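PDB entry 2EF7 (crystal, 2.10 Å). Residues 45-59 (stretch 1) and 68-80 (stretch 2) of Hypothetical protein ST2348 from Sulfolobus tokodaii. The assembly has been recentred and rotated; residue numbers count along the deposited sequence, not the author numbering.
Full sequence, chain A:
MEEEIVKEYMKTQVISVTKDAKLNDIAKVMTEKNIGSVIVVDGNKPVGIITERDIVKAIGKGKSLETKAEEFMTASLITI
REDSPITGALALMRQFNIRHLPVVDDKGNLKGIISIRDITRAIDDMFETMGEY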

ATOM      1  N   LYS A  45      -3.386 -31.767  -2.078  1.00 24.57           N
ATOM      2  CA  LYS A  45      -2.529 -31.177  -1.060  1.00 30.15           C
ATOM      3  C   LYS A  45      -1.357 -30.434  -1.685  1.00 24.89           C
ATOM      4  O   LYS A  45      -0.660 -30.980  -2.532  1.00 24.10           O
ATOM      5  CB  LYS A  45      -2.039 -32.268  -0.108  1.00 30.74           C
ATOM      6  CG  LYS A  45      -3.201 -32.976   0.604  1.00 37.53           C
ATOM      7  CD  LYS A  45      -2.717 -34.057   1.553  1.00 46.62           C
ATOM      8  CE  LYS A  45      -3.860 -34.615   2.410  1.00 47.16           C
ATOM      9  NZ  LYS A  45      -4.986 -35.141   1.593  1.00 49.04           N
ATOM     10  N   PRO A  46      -1.131 -29.173  -1.268  1.00 25.53           N
ATOM     11  CA  PRO A  46      -0.051 -28.307  -1.762  1.00 23.74           C
ATOM     12  C   PRO A  46       1.339 -28.892  -1.527  1.00 26.63           C
ATOM     13  O   PRO A  46       1.679 -29.224  -0.397  1.00 26.30           O
ATOM     14  CB  PRO A  46      -0.233 -27.015  -0.959  1.00 20.99           C
ATOM     15  CG  PRO A  46      -1.657 -27.051  -0.506  1.00 29.43           C
ATOM     16  CD  PRO A  46      -1.882 -28.504  -0.191  1.00 24.49           C
ATOM     17  N   VAL A  47       2.142 -29.012  -2.585  1.00 25.20           N
ATOM     18  CA  VAL A  47       3.507 -29.524  -2.449  1.00 21.04           C
ATOM     19  C   VAL A  47       4.515 -28.534  -3.019  1.00 25.14           C
ATOM     20  O   VAL A  47       5.725 -28.748  -2.953  1.00 28.96           O
ATOM     21  CB  VAL A  47       3.699 -30.877  -3.150  1.00 19.07           C
ATOM     22  CG1 VAL A  47       3.034 -31.976  -2.340  1.00 26.02           C
ATOM     23  CG2 VAL A  47       3.123 -30.823  -4.550  1.00 22.56           C
ATOM     24  N   GLY A  48       4.019 -27.438  -3.573  1.00 25.71           N
ATOM     25  CA  GLY A  48       4.923 -26.452  -4.126  1.00 25.77           C
ATOM     26  C   GLY A  48       4.215 -25.364  -4.903  1.00 23.94           C
ATOM     27  O   GLY A  48       2.989 -25.237  -4.851  1.00 22.60           O
ATOM     28  N   ILE A  49       5.003 -24.576  -5.626  1.00 24.92           N
ATOM     29  CA  ILE A  49       4.473 -23.487  -6.426  1.00 24.12           C
ATOM     30  C   ILE A  49       5.336 -23.277  -7.668  1.00 26.34           C
ATOM     31  O   ILE A  49       6.551 -23.462  -7.633  1.00 24.62           O
ATOM     32  CB  ILE A  49       4.426 -22.176  -5.608  1.00 29.68           C
ATOM     33  CG1 ILE A  49       3.745 -21.076  -6.420  1.00 28.93           C
ATOM     34  CG2 ILE A  49       5.831 -21.751  -5.222  1.00 32.38           C
ATOM     35  CD1 ILE A  49       3.659 -19.739  -5.689  1.00 35.98           C
ATOM     36  N   ILE A  50       4.684 -22.913  -8.767  1.00 23.29           N
ATOM     37  CA  ILE A  50       5.372 -22.647 -10.023  1.00 23.69           C
ATOM     38  C   ILE A  50       5.041 -21.219 -10.437  1.00 26.40           C
ATOM     39  O   ILE A  50       3.871 -20.873 -10.605  1.00 27.95           O
ATOM     40  CB  ILE A  50       4.913 -23.617 -11.142  1.00 26.34           C
ATOM     41  CG1 ILE A  50       5.433 -25.029 -10.855  1.00 28.60           C
ATOM     42  CG2 ILE A  50       5.415 -23.131 -12.491  1.00 21.32           C
ATOM     43  CD1 ILE A  50       4.882 -26.109 -11.778  1.00 23.80           C
ATOM     44  N   THR A  51       6.070 -20.384 -10.567  1.00 23.19           N
ATOM     45  CA  THR A  51       5.882 -18.997 -10.985  1.00 27.02           C
ATOM     46  C   THR A  51       6.362 -18.898 -12.416  1.00 27.21           C
ATOM     47  O   THR A  51       6.967 -19.841 -12.933  1.00 29.14           O
ATOM     48  CB  THR A  51       6.742 -18.032 -10.181  1.00 25.86           C
ATOM     49  OG1 THR A  51       8.123 -18.384 -10.365  1.00 26.96           O
ATOM     50  CG2 THR A  51       6.375 -18.089  -8.700  1.00 30.38           C
ATOM     51  N   GLU A  52       6.105 -17.756 -13.047  1.00 25.70           N
ATOM     52  CA  GLU A  52       6.541 -17.550 -14.425  1.00 29.48           C
ATOM     53  C   GLU A  52       8.048 -17.728 -14.491  1.00 26.04           C
ATOM     54  O   GLU A  52       8.572 -18.272 -15.458  1.00 22.85           O
ATOM     55  CB  GLU A  52       6.188 -16.141 -14.896  1.00 27.63           C
ATOM     56  CG  GLU A  52       4.724 -15.824 -14.779  1.00 35.51           C
ATOM     57  CD  GLU A  52       4.406 -14.440 -15.278  1.00 38.25           C
ATOM     58  OE1 GLU A  52       5.088 -13.487 -14.847  1.00 37.74           O
ATOM     59  OE2 GLU A  52       3.476 -14.302 -16.093  1.00 39.03           O
ATOM     60  N   ARG A  53       8.735 -17.255 -13.456  1.00 24.18           N
ATOM     61  CA  ARG A  53      10.186 -17.348 -13.391  1.00 25.79           C
ATOM     62  C   ARG A  53      10.656 -18.797 -13.318  1.00 29.55           C
ATOM     63  O   ARG A  53      11.672 -19.161 -13.923  1.00 27.02           O
ATOM     64  CB  ARG A  53      10.710 -16.568 -12.188  1.00 33.76           C
ATOM     65  CG  ARG A  53      12.212 -16.632 -12.031  1.00 46.00           C
ATOM     66  CD  ARG A  53      12.722 -15.429 -11.266  1.00 55.65           C
ATOM     67  NE  ARG A  53      12.223 -14.190 -11.858  1.00 64.40           N
ATOM     68  CZ  ARG A  53      12.652 -12.973 -11.541  1.00 64.47           C
ATOM     69  NH1 ARG A  53      13.603 -12.817 -10.630  1.00 69.38           N
ATOM     70  NH2 ARG A  53      12.123 -11.911 -12.131  1.00 63.73           N
ATOM     71  N   ASP A  54       9.920 -19.627 -12.582  1.00 25.01           N
ATOM     72  CA  ASP A  54      10.287 -21.030 -12.474  1.00 23.57           C
ATOM     73  C   ASP A  54      10.214 -21.671 -13.843  1.00 25.51           C
ATOM     74  O   ASP A  54      11.040 -22.518 -14.178  1.00 28.07           O
ATOM     75  CB  ASP A  54       9.368 -21.781 -11.519  1.00 24.30           C
ATOM     76  CG  ASP A  54       9.581 -21.380 -10.078  1.00 39.37           C
ATOM     77  OD1 ASP A  54      10.747 -21.118  -9.711  1.00 31.59           O
ATOM     78  OD2 ASP A  54       8.591 -21.344  -9.313  1.00 39.63           O
ATOM     79  N   ILE A  55       9.221 -21.272 -14.633  1.00 20.84           N
ATOM     80  CA  ILE A  55       9.077 -21.818 -15.971  1.00 23.80           C
ATOM     81  C   ILE A  55      10.251 -21.383 -16.846  1.00 23.48           C
ATOM     82  O   ILE A  55      10.876 -22.211 -17.504  1.00 23.27           O
ATOM     83  CB  ILE A  55       7.747 -21.367 -16.619  1.00 27.66           C
ATOM     84  CG1 ILE A  55       6.584 -22.134 -15.975  1.00 25.87           C
ATOM     85  CG2 ILE A  55       7.765 -21.633 -18.128  1.00 26.59           C
ATOM     86  CD1 ILE A  55       5.253 -21.883 -16.638  1.00 35.26           C
ATOM     87  N   VAL A  56      10.559 -20.090 -16.835  1.00 26.48           N
ATOM     88  CA  VAL A  56      11.656 -19.571 -17.641  1.00 29.60           C
ATOM     89  C   VAL A  56      12.978 -20.201 -17.230  1.00 32.38           C
ATOM     90  O   VAL A  56      13.811 -20.529 -18.066  1.00 28.92           O
ATOM     91  CB  VAL A  56      11.769 -18.044 -17.509  1.00 30.54           C
ATOM     92  CG1 VAL A  56      13.037 -17.545 -18.224  1.00 27.68           C
ATOM     93  CG2 VAL A  56      10.547 -17.394 -18.114  1.00 24.49           C
ATOM     94  N   LYS A  57      13.158 -20.377 -15.931  1.00 31.64           N
ATOM     95  CA  LYS A  57      14.377 -20.965 -15.420  1.00 32.68           C
ATOM     96  C   LYS A  57      14.539 -22.393 -15.948  1.00 34.48           C
ATOM     97  O   LYS A  57      15.612 -22.768 -16.414  1.00 32.04           O
ATOM     98  CB  LYS A  57      14.336 -20.955 -13.892  1.00 42.07           C
ATOM     99  CG  LYS A  57      15.678 -21.080 -13.216  1.00 54.76           C
ATOM    100  CD  LYS A  57      15.874 -19.953 -12.208  1.00 61.30           C
ATOM    101  CE  LYS A  57      14.826 -19.984 -11.101  1.00 63.47           C
ATOM    102  NZ  LYS A  57      15.037 -18.886 -10.108  1.00 59.10           N
ATOM    103  N   ALA A  58      13.474 -23.188 -15.889  1.00 29.99           N
ATOM    104  CA  ALA A  58      13.557 -24.570 -16.360  1.00 28.69           C
ATOM    105  C   ALA A  58      13.904 -24.632 -17.845  1.00 34.57           C
ATOM    106  O   ALA A  58      14.679 -25.497 -18.279  1.00 30.28           O
ATOM    107  CB  ALA A  58      12.257 -25.293 -16.097  1.00 19.02           C
ATOM    108  N   ILE A  59      13.337 -23.717 -18.627  1.00 24.68           N
ATOM    109  CA  ILE A  59      13.613 -23.680 -20.060  1.00 28.10           C
ATOM    110  C   ILE A  59      15.059 -23.270 -20.269  1.00 28.59           C
ATOM    111  O   ILE A  59      15.768 -23.864 -21.078  1.00 31.04           O
ATOM    112  CB  ILE A  59      12.673 -22.697 -20.777  1.00 32.80           C
ATOM    113  CG1 ILE A  59      11.245 -23.231 -20.674  1.00 22.19           C
ATOM    114  CG2 ILE A  59      13.078 -22.533 -22.252  1.00 21.05           C
ATOM    115  CD1 ILE A  59      10.218 -22.256 -21.132  1.00 37.27           C
ATOM    116  N   LYS A  68       7.713 -32.569 -15.931  1.00 29.15           N
ATOM    117  CA  LYS A  68       6.659 -32.581 -14.920  1.00 27.97           C
ATOM    118  C   LYS A  68       6.812 -31.456 -13.901  1.00 27.60           C
ATOM    119  O   LYS A  68       7.919 -31.021 -13.588  1.00 28.54           O
ATOM    120  CB  LYS A  68       6.628 -33.938 -14.202  1.00 27.40           C
ATOM    121  CG  LYS A  68       6.290 -35.127 -15.120  1.00 32.10           C
ATOM    122  CD  LYS A  68       6.148 -36.432 -14.338  1.00 35.08           C
ATOM    123  CE  LYS A  68       7.396 -36.720 -13.507  1.00 46.54           C
ATOM    124  NZ  LYS A  68       7.203 -37.798 -12.490  1.00 55.14           N
ATOM    125  N   ALA A  69       5.682 -30.996 -13.377  1.00 26.15           N
ATOM    126  CA  ALA A  69       5.655 -29.918 -12.404  1.00 22.44           C
ATOM    127  C   ALA A  69       6.631 -30.113 -11.247  1.00 30.21           C
ATOM    128  O   ALA A  69       7.430 -29.223 -10.945  1.00 31.18           O
ATOM    129  CB  ALA A  69       4.233 -29.747 -11.863  1.00 21.31           C
ATOM    130  N   GLU A  70       6.579 -31.274 -10.605  1.00 27.99           N
ATOM    131  CA  GLU A  70       7.448 -31.526  -9.459  1.00 34.33           C
ATOM    132  C   GLU A  70       8.943 -31.412  -9.752  1.00 33.22           C
ATOM    133  O   GLU A  70       9.738 -31.261  -8.832  1.00 32.21           O
ATOM    134  CB  GLU A  70       7.138 -32.900  -8.847  1.00 36.80           C
ATOM    135  CG  GLU A  70       7.523 -34.088  -9.711  1.00 38.34           C
ATOM    136  CD  GLU A  70       6.938 -35.399  -9.198  1.00 50.41           C
ATOM    137  OE1 GLU A  70       6.931 -35.604  -7.964  1.00 50.42           O
ATOM    138  OE2 GLU A  70       6.495 -36.223 -10.032  1.00 52.61           O
ATOM    139  N   GLU A  71       9.330 -31.465 -11.026  1.00 32.69           N
ATOM    140  CA  GLU A  71      10.746 -31.382 -11.377  1.00 34.54           C
ATOM    141  C   GLU A  71      11.315 -29.970 -11.444  1.00 34.54           C
ATOM    142  O   GLU A  71      12.531 -29.805 -11.444  1.00 38.98           O
ATOM    143  CB  GLU A  71      11.017 -32.058 -12.722  1.00 33.10           C
ATOM    144  CG  GLU A  71      10.606 -33.515 -12.820  1.00 47.34           C
ATOM    145  CD  GLU A  71      11.037 -34.136 -14.141  1.00 58.45           C
ATOM    146  OE1 GLU A  71      12.260 -34.307 -14.337  1.00 63.53           O
ATOM    147  OE2 GLU A  71      10.161 -34.439 -14.986  1.00 53.47           O
ATOM    148  N   PHE A  72      10.461 -28.951 -11.506  1.00 31.82           N
ATOM    149  CA  PHE A  72      10.974 -27.586 -11.606  1.00 26.85           C
ATOM    150  C   PHE A  72      10.261 -26.557 -10.753  1.00 32.60           C
ATOM    151  O   PHE A  72      10.600 -25.372 -10.781  1.00 33.46           O
ATOM    152  CB  PHE A  72      10.980 -27.129 -13.073  1.00 20.68           C
ATOM    153  CG  PHE A  72       9.616 -26.916 -13.668  1.00 27.24           C
ATOM    154  CD1 PHE A  72       9.076 -25.637 -13.758  1.00 24.56           C
ATOM    155  CD2 PHE A  72       8.888 -27.991 -14.188  1.00 27.47           C
ATOM    156  CE1 PHE A  72       7.829 -25.425 -14.366  1.00 27.35           C
ATOM    157  CE2 PHE A  72       7.644 -27.797 -14.791  1.00 25.96           C
ATOM    158  CZ  PHE A  72       7.113 -26.512 -14.884  1.00 28.79           C
HETATM  159  N   MSE A  73       9.273 -27.006  -9.991  1.00 27.17           N
HETATM  160  CA  MSE A  73       8.530 -26.109  -9.117  1.00 29.15           C
HETATM  161  C   MSE A  73       9.429 -25.686  -7.958  1.00 31.49           C
HETATM  162  O   MSE A  73      10.535 -26.195  -7.795  1.00 29.48           O
HETATM  163  CB  MSE A  73       7.324 -26.849  -8.531  1.00 25.89           C
HETATM  164  CG  MSE A  73       7.737 -27.903  -7.514  1.00 28.94           C
HETATM  165 SE   MSE A  73       6.285 -28.947  -6.799  1.00 33.87          SE
HETATM  166  CE  MSE A  73       7.327 -30.193  -5.686  1.00 22.95           C
ATOM    167  N   THR A  74       8.954 -24.734  -7.164  1.00 30.84           N
ATOM    168  CA  THR A  74       9.671 -24.325  -5.967  1.00 34.76           C
ATOM    169  C   THR A  74       8.979 -25.217  -4.937  1.00 32.77           C
ATOM    170  O   THR A  74       7.780 -25.059  -4.691  1.00 31.53           O
ATOM    171  CB  THR A  74       9.415 -22.851  -5.613  1.00 36.85           C
ATOM    172  OG1 THR A  74      10.071 -22.007  -6.570  1.00 45.27           O
ATOM    173  CG2 THR A  74       9.936 -22.544  -4.217  1.00 37.13           C
ATOM    174  N   ALA A  75       9.708 -26.176  -4.371  1.00 29.23           N
ATOM    175  CA  ALA A  75       9.121 -27.092  -3.399  1.00 29.20           C
ATOM    176  C   ALA A  75       8.823 -26.407  -2.080  1.00 29.77           C
ATOM    177  O   ALA A  75       9.617 -25.604  -1.598  1.00 36.25           O
ATOM    178  CB  ALA A  75      10.045 -28.285  -3.162  1.00 26.28           C
ATOM    179  N   SER A  76       7.668 -26.727  -1.506  1.00 31.27           N
ATOM    180  CA  SER A  76       7.258 -26.160  -0.222  1.00 31.94           C
ATOM    181  C   SER A  76       6.050 -26.868   0.363  1.00 30.86           C
ATOM    182  O   SER A  76       5.041 -27.072  -0.316  1.00 25.13           O
ATOM    183  CB  SER A  76       6.930 -24.676  -0.358  1.00 36.64           C
ATOM    184  OG  SER A  76       6.432 -24.184   0.874  1.00 34.88           O
ATOM    185  N   LEU A  77       6.160 -27.226   1.636  1.00 32.56           N
ATOM    186  CA  LEU A  77       5.084 -27.910   2.329  1.00 34.10           C
ATOM    187  C   LEU A  77       4.507 -27.021   3.423  1.00 30.88           C
ATOM    188  O   LEU A  77       3.611 -27.437   4.152  1.00 34.97           O
ATOM    189  CB  LEU A  77       5.596 -29.228   2.930  1.00 33.30           C
ATOM    190  CG  LEU A  77       6.026 -30.322   1.943  1.00 34.05           C
ATOM    191  CD1 LEU A  77       6.730 -31.457   2.683  1.00 33.07           C
ATOM    192  CD2 LEU A  77       4.806 -30.852   1.212  1.00 27.43           C
ATOM    193  N   ILE A  78       5.011 -25.792   3.529  1.00 32.42           N
ATOM    194  CA  ILE A  78       4.524 -24.860   4.546  1.00 28.32           C
ATOM    195  C   ILE A  78       3.083 -24.459   4.209  1.00 28.57           C
ATOM    196  O   ILE A  78       2.814 -23.944   3.124  1.00 33.19           O
ATOM    197  CB  ILE A  78       5.387 -23.563   4.620  1.00 31.82           C
ATOM    198  CG1 ILE A  78       6.875 -23.884   4.460  1.00 37.08           C
ATOM    199  CG2 ILE A  78       5.171 -22.868   5.960  1.00 31.40           C
ATOM    200  CD1 ILE A  78       7.414 -24.875   5.461  1.00 37.39           C
ATOM    201  N   THR A  79       2.163 -24.697   5.137  1.00 18.13           N
ATOM    202  CA  THR A  79       0.764 -24.350   4.931  1.00 18.60           C
ATOM    203  C   THR A  79       0.152 -23.875   6.242  1.00 20.47           C
ATOM    204  O   THR A  79       0.739 -24.061   7.311  1.00 24.68           O
ATOM    205  CB  THR A  79      -0.076 -25.562   4.481  1.00 26.10           C
ATOM    206  OG1 THR A  79      -0.138 -26.506   5.554  1.00 28.83           O
ATOM    207  CG2 THR A  79       0.533 -26.235   3.254  1.00 32.19           C
ATOM    208  N   ILE A  80      -1.036 -23.282   6.150  1.00 20.32           N
ATOM    209  CA  ILE A  80      -1.767 -22.816   7.319  1.00 22.89           C
ATOM    210  C   ILE A  80      -3.236 -23.229   7.158  1.00 29.61           C
ATOM    211  O   ILE A  80      -3.790 -23.159   6.059  1.00 26.24           O
ATOM    212  CB  ILE A  80      -1.679 -21.278   7.466  1.00 26.44           C
ATOM    213  CG1 ILE A  80      -2.267 -20.848   8.813  1.00 23.45           C
ATOM    214  CG2 ILE A  80      -2.382 -20.589   6.304  1.00 16.71           C
ATOM    215  CD1 ILE A  80      -1.330 -21.121   9.990  1.00 29.92           C
TER
HETATM  216  O   HOH W   1      12.454 -24.191 -12.370  1.00 24.59           O

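Stretch 1 runs as a β-strand from Lys-45 to Thr-51 and then turns directly into a helix that begins at Glu-52. Stretch 2 approaches through a compact turn at residues 69-71, where the backbone has helical torsion angles, and then extends past the strand in the opposite direction. The antiparallel pairing is short. Ile-49 and Thr-74 form the hydrogen-bonded pair: Thr-74 N donates to Ile-49 O at 2.8 Å, nearly linearly, and Ile-49 N donates to Thr-74 O at 3.0 Å. One step along, Gly-48 and Ala-75 make the non-hydrogen-bonded pair, their CA atoms 4.3 Å apart. A further bond, from Ser-76 N to Val-47 O at 3.2 Å, is almost perfectly straight and extends the ladder beyond these two pairs.

Gly-48 suits this close approach because it has no side chain. Its CA lies 3.2 Å from Thr-74 O and 3.9 Å from Met-73 SE, and a CB built in ideal position would fall 2.6 Å from that SE and 2.8 Å from that O, a clash with both. On the other face of the sheet, the side chains of Ile-49 and Thr-74 lie together, with Ile-49 CG2 3.8 Å from Thr-74 CB.

The hydroxyl of the same threonine has a different partner. Thr-74 OG1 donates to Asp-54 OD2 at 3.2 Å, tying the strand of stretch 2 to the first turn of the helix. Asp-54 is well suited to this junction, since its carboxylate also accepts from the backbone of Thr-51, with Thr-51 N 3.0 Å from Asp-54 OD2. In return, Asp-54 N donates to Thr-51 OG1 at 3.1 Å, capping a helix N-terminus where backbone NH groups lack partners from a preceding turn.

Phe-72 gives up more surface to the other stretch than any other residue here. Its ring reaches Ile-50 and the helix: CE1 is 3.8 Å from Ile-50 CG2 and 3.9 Å from Ile-55 CG1, the latter meeting the ring at its edge. At the base of the side chain, Phe-72 CB packs 3.8 Å from Ala-58 CB, a small methyl that permits close contact with the helix. A water joins the backbones nearby, donating to Asp-54 O at 2.8 Å and to Phe-72 O at 2.7 Å.

Ile-50 links the aromatic contact to the turn. Its CD1 lies 3.7 Å from Ala-69 CB and its CG1 3.5 Å from Met-73 CB, so a branched aliphatic chain can touch three residues of stretch 2 at once. Met-73 is a selenomethionine whose long, unbranched side chain extends along the strand, bringing SE within 4.3 Å of Val-47 CG2. Near the start of the stretch 1 strand, Val-47 CG1 meets Leu-77 CD2 at 4.1 Å, an apolar pairing that flanks the last backbone bond, and beyond it Pro-46 CB lies 4.4 Å from Thr-79 CG2.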